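Local coordinates for zona occludens toxin N-terminal domain-containing protein (Neisseria meningitidis MC58, PDB 2R2A), which is of uncertain function but, as the N-terminal domain of a zonular occludens toxin (Zot) family membrane protein, probably binds nucleotide through a P-loop NTPase-like fold, at residues T55-D60 / E70-H75. Sequence-based numbering, arbitrary orientation.
Sequences TYIETD and EQLSAH
E58 lies beside S73 in a short parallel pairing, the backbone of E58 reaching both flanking residues: its N donates to L72 O (3.0 Å) and its O accepts from A74 N (2.6 Å), both nearly straight at the hydrogen. One step earlier a water bridges Y56 O and L72 N. Two residues after S73, H75 NE2 donates to T59 O over 2.6 Å, the oxygen lying near the imidazole plane while the nitrogen stands above the carbonyl plane. Histidine suits this place because its flat ring carries an N-H that reaches a main-chain carbonyl. S73 OG, anti to its own backbone N (chi1 172°), accepts from H75 N in an ST turn and is hydrogen-bonded to L64 O, a double role suited to a small hydroxyl. Apolar branches fill the other face: I57 CG2 meets L72 CB at 4.2 Å, and L72 CD1 reaches T55 CG2. F44 and W80 also touch I57 and L72, giving these branched side chains an apolar setting. The small methyl of A74 fits against T59 CG2, 3.8 Å away. With its chain bent (chi2 47°), E58 serves two donors of its own segment: OE2 accepts from D60 N on its anti lone pair, and Y56 OH meets OE1 from above the carboxylate plane. Strand 72-73 forms one edge of the mainly parallel sheet within the chain, next to strand 55-58, consistent with the P-loop NTPase fold.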
ATOM      1  N   THR A  55      -1.976  13.144  -3.946  1.00 24.76           N
ATOM      2  CA  THR A  55      -1.200  13.362  -5.152  1.00 24.55           C
ATOM      3  C   THR A  55      -1.113  12.068  -5.944  1.00 24.94           C
ATOM      4  O   THR A  55      -0.731  11.041  -5.385  1.00 24.45           O
ATOM      5  CB  THR A  55       0.197  13.828  -4.783  1.00 24.61           C
ATOM      6  OG1 THR A  55       0.075  15.047  -4.039  1.00 24.96           O
ATOM      7  CG2 THR A  55       1.027  14.046  -6.012  1.00 24.25           C
ATOM      8  N   TYR A  56      -1.475  12.130  -7.229  1.00 25.15           N
ATOM      9  CA  TYR A  56      -1.404  10.973  -8.127  1.00 25.45           C
ATOM     10  C   TYR A  56       0.032  10.574  -8.432  1.00 25.68           C
ATOM     11  O   TYR A  56       0.874  11.422  -8.754  1.00 25.46           O
ATOM     12  CB  TYR A  56      -2.146  11.228  -9.449  1.00 25.78           C
ATOM     13  CG  TYR A  56      -2.131  10.046 -10.404  1.00 26.57           C
ATOM     14  CD1 TYR A  56      -1.297  10.047 -11.530  1.00 26.98           C
ATOM     15  CD2 TYR A  56      -2.945   8.916 -10.181  1.00 27.31           C
ATOM     16  CE1 TYR A  56      -1.267   8.978 -12.408  1.00 29.55           C
ATOM     17  CE2 TYR A  56      -2.913   7.826 -11.067  1.00 28.37           C
ATOM     18  CZ  TYR A  56      -2.071   7.873 -12.173  1.00 28.83           C
ATOM     19  OH  TYR A  56      -2.015   6.822 -13.055  1.00 27.59           O
ATOM     20  N   ILE A  57       0.297   9.268  -8.353  1.00 25.60           N
ATOM     21  CA  ILE A  57       1.554   8.706  -8.851  1.00 25.63           C
ATOM     22  C   ILE A  57       1.309   7.697  -9.984  1.00 25.74           C
ATOM     23  O   ILE A  57       0.417   6.839  -9.887  1.00 24.64           O
ATOM     24  CB  ILE A  57       2.417   8.091  -7.706  1.00 25.92           C
ATOM     25  CG1 ILE A  57       1.643   7.040  -6.888  1.00 26.55           C
ATOM     26  CG2 ILE A  57       2.901   9.189  -6.783  1.00 25.40           C
ATOM     27  CD1 ILE A  57       2.507   6.327  -5.792  1.00 25.74           C
ATOM     28  N   GLU A  58       2.106   7.813 -11.051  1.00 24.66           N
ATOM     29  CA  GLU A  58       2.034   6.911 -12.203  1.00 25.51           C
ATOM     30  C   GLU A  58       2.838   5.638 -11.963  1.00 25.24           C
ATOM     31  O   GLU A  58       4.048   5.691 -11.717  1.00 24.90           O
ATOM     32  CB  GLU A  58       2.564   7.600 -13.484  1.00 25.02           C
ATOM     33  CG  GLU A  58       2.372   6.777 -14.766  1.00 26.20           C
ATOM     34  CD  GLU A  58       0.956   6.217 -14.874  1.00 27.60           C
ATOM     35  OE1 GLU A  58       0.005   7.010 -15.020  1.00 27.76           O
ATOM     36  OE2 GLU A  58       0.790   4.981 -14.761  1.00 27.47           O
ATOM     37  N   THR A  59       2.166   4.498 -12.031  1.00 26.13           N
ATOM     38  CA  THR A  59       2.837   3.224 -11.822  1.00 27.40           C
ATOM     39  C   THR A  59       3.173   2.452 -13.105  1.00 29.22           C
ATOM     40  O   THR A  59       3.898   1.432 -13.041  1.00 28.89           O
ATOM     41  CB  THR A  59       2.028   2.290 -10.880  1.00 27.15           C
ATOM     42  OG1 THR A  59       0.749   2.032 -11.452  1.00 25.65           O
ATOM     43  CG2 THR A  59       1.848   2.933  -9.521  1.00 24.99           C
ATOM     44  N   ASP A  60       2.662   2.913 -14.248  1.00 30.04           N
ATOM     45  CA  ASP A  60       2.950   2.233 -15.521  1.00 31.96           C
ATOM     46  C   ASP A  60       4.226   2.828 -16.102  1.00 33.08           C
ATOM     47  O   ASP A  60       4.240   3.971 -16.553  1.00 32.23           O
ATOM     48  CB  ASP A  60       1.779   2.344 -16.498  1.00 32.28           C
ATOM     49  CG  ASP A  60       1.997   1.534 -17.800  1.00 34.99           C
ATOM     50  OD1 ASP A  60       3.133   1.114 -18.099  1.00 35.34           O
ATOM     51  OD2 ASP A  60       1.001   1.326 -18.525  1.00 36.80           O
ATOM     52  N   GLU A  70       6.473  18.317 -13.318  1.00 34.53           N
ATOM     53  CA  GLU A  70       4.990  18.289 -13.414  1.00 35.41           C
ATOM     54  C   GLU A  70       4.270  16.999 -12.952  1.00 34.66           C
ATOM     55  O   GLU A  70       3.214  17.077 -12.316  1.00 34.42           O
ATOM     56  CB  GLU A  70       4.507  18.631 -14.832  1.00 35.20           C
ATOM     57  CG  GLU A  70       2.983  18.890 -14.865  1.00 37.11           C
ATOM     58  CD  GLU A  70       2.471  19.446 -16.192  1.00 37.99           C
ATOM     59  OE1 GLU A  70       2.849  20.582 -16.570  1.00 40.60           O
ATOM     60  OE2 GLU A  70       1.662  18.748 -16.848  1.00 41.81           O
ATOM     61  N   GLN A  71       4.799  15.829 -13.292  1.00 34.67           N
ATOM     62  CA  GLN A  71       4.122  14.575 -12.899  1.00 34.04           C
ATOM     63  C   GLN A  71       5.082  13.625 -12.225  1.00 32.93           C
ATOM     64  O   GLN A  71       6.276  13.564 -12.587  1.00 32.63           O
ATOM     65  CB  GLN A  71       3.490  13.855 -14.093  1.00 35.18           C
ATOM     66  CG  GLN A  71       2.834  14.764 -15.120  1.00 37.72           C
ATOM     67  CD  GLN A  71       2.977  14.207 -16.517  1.00 42.03           C
ATOM     68  OE1 GLN A  71       2.457  13.129 -16.823  1.00 45.18           O
ATOM     69  NE2 GLN A  71       3.712  14.921 -17.368  1.00 41.49           N
ATOM     70  N   LEU A  72       4.552  12.884 -11.253  1.00 31.04           N
ATOM     71  CA  LEU A  72       5.347  11.942 -10.503  1.00 29.00           C
ATOM     72  C   LEU A  72       5.141  10.515 -10.996  1.00 28.43           C
ATOM     73  O   LEU A  72       4.013  10.064 -11.235  1.00 27.64           O
ATOM     74  CB  LEU A  72       5.023  11.997  -9.017  1.00 28.61           C
ATOM     75  CG  LEU A  72       5.385  13.207  -8.178  1.00 29.41           C
ATOM     76  CD1 LEU A  72       4.959  12.877  -6.746  1.00 28.02           C
ATOM     77  CD2 LEU A  72       6.869  13.530  -8.241  1.00 28.44           C
ATOM     78  N   SER A  73       6.264   9.830 -11.161  1.00 27.39           N
ATOM     79  CA  SER A  73       6.259   8.426 -11.469  1.00 26.27           C
ATOM     80  C   SER A  73       6.517   7.681 -10.170  1.00 25.60           C
ATOM     81  O   SER A  73       7.324   8.138  -9.337  1.00 25.17           O
ATOM     82  CB  SER A  73       7.354   8.118 -12.488  1.00 26.41           C
ATOM     83  OG  SER A  73       7.473   6.712 -12.658  1.00 27.74           O
ATOM     84  N   ALA A  74       5.875   6.519  -9.990  1.00 24.66           N
ATOM     85  CA  ALA A  74       6.196   5.698  -8.832  1.00 24.45           C
ATOM     86  C   ALA A  74       7.619   5.152  -8.967  1.00 24.65           C
ATOM     87  O   ALA A  74       8.219   4.697  -7.975  1.00 24.96           O
ATOM     88  CB  ALA A  74       5.179   4.534  -8.672  1.00 23.07           C
ATOM     89  N   HIS A  75       8.141   5.189 -10.199  1.00 24.19           N
ATOM     90  CA  HIS A  75       9.368   4.473 -10.527  1.00 25.71           C
ATOM     91  C   HIS A  75      10.646   5.158 -10.084  1.00 26.18           C
ATOM     92  O   HIS A  75      11.663   4.488  -9.918  1.00 27.00           O
ATOM     93  CB  HIS A  75       9.383   4.019 -11.998  1.00 26.14           C
ATOM     94  CG  HIS A  75       8.290   3.041 -12.303  1.00 25.42           C
ATOM     95  ND1 HIS A  75       8.432   1.682 -12.113  1.00 26.58           N
ATOM     96  CD2 HIS A  75       7.018   3.230 -12.726  1.00 27.37           C
ATOM     97  CE1 HIS A  75       7.301   1.073 -12.427  1.00 27.30           C
ATOM     98  NE2 HIS A  75       6.422   1.990 -12.788  1.00 25.30           N
TER
HETATM   99  O   HOH W   1       1.847  13.512  -9.825  1.00 55.35           O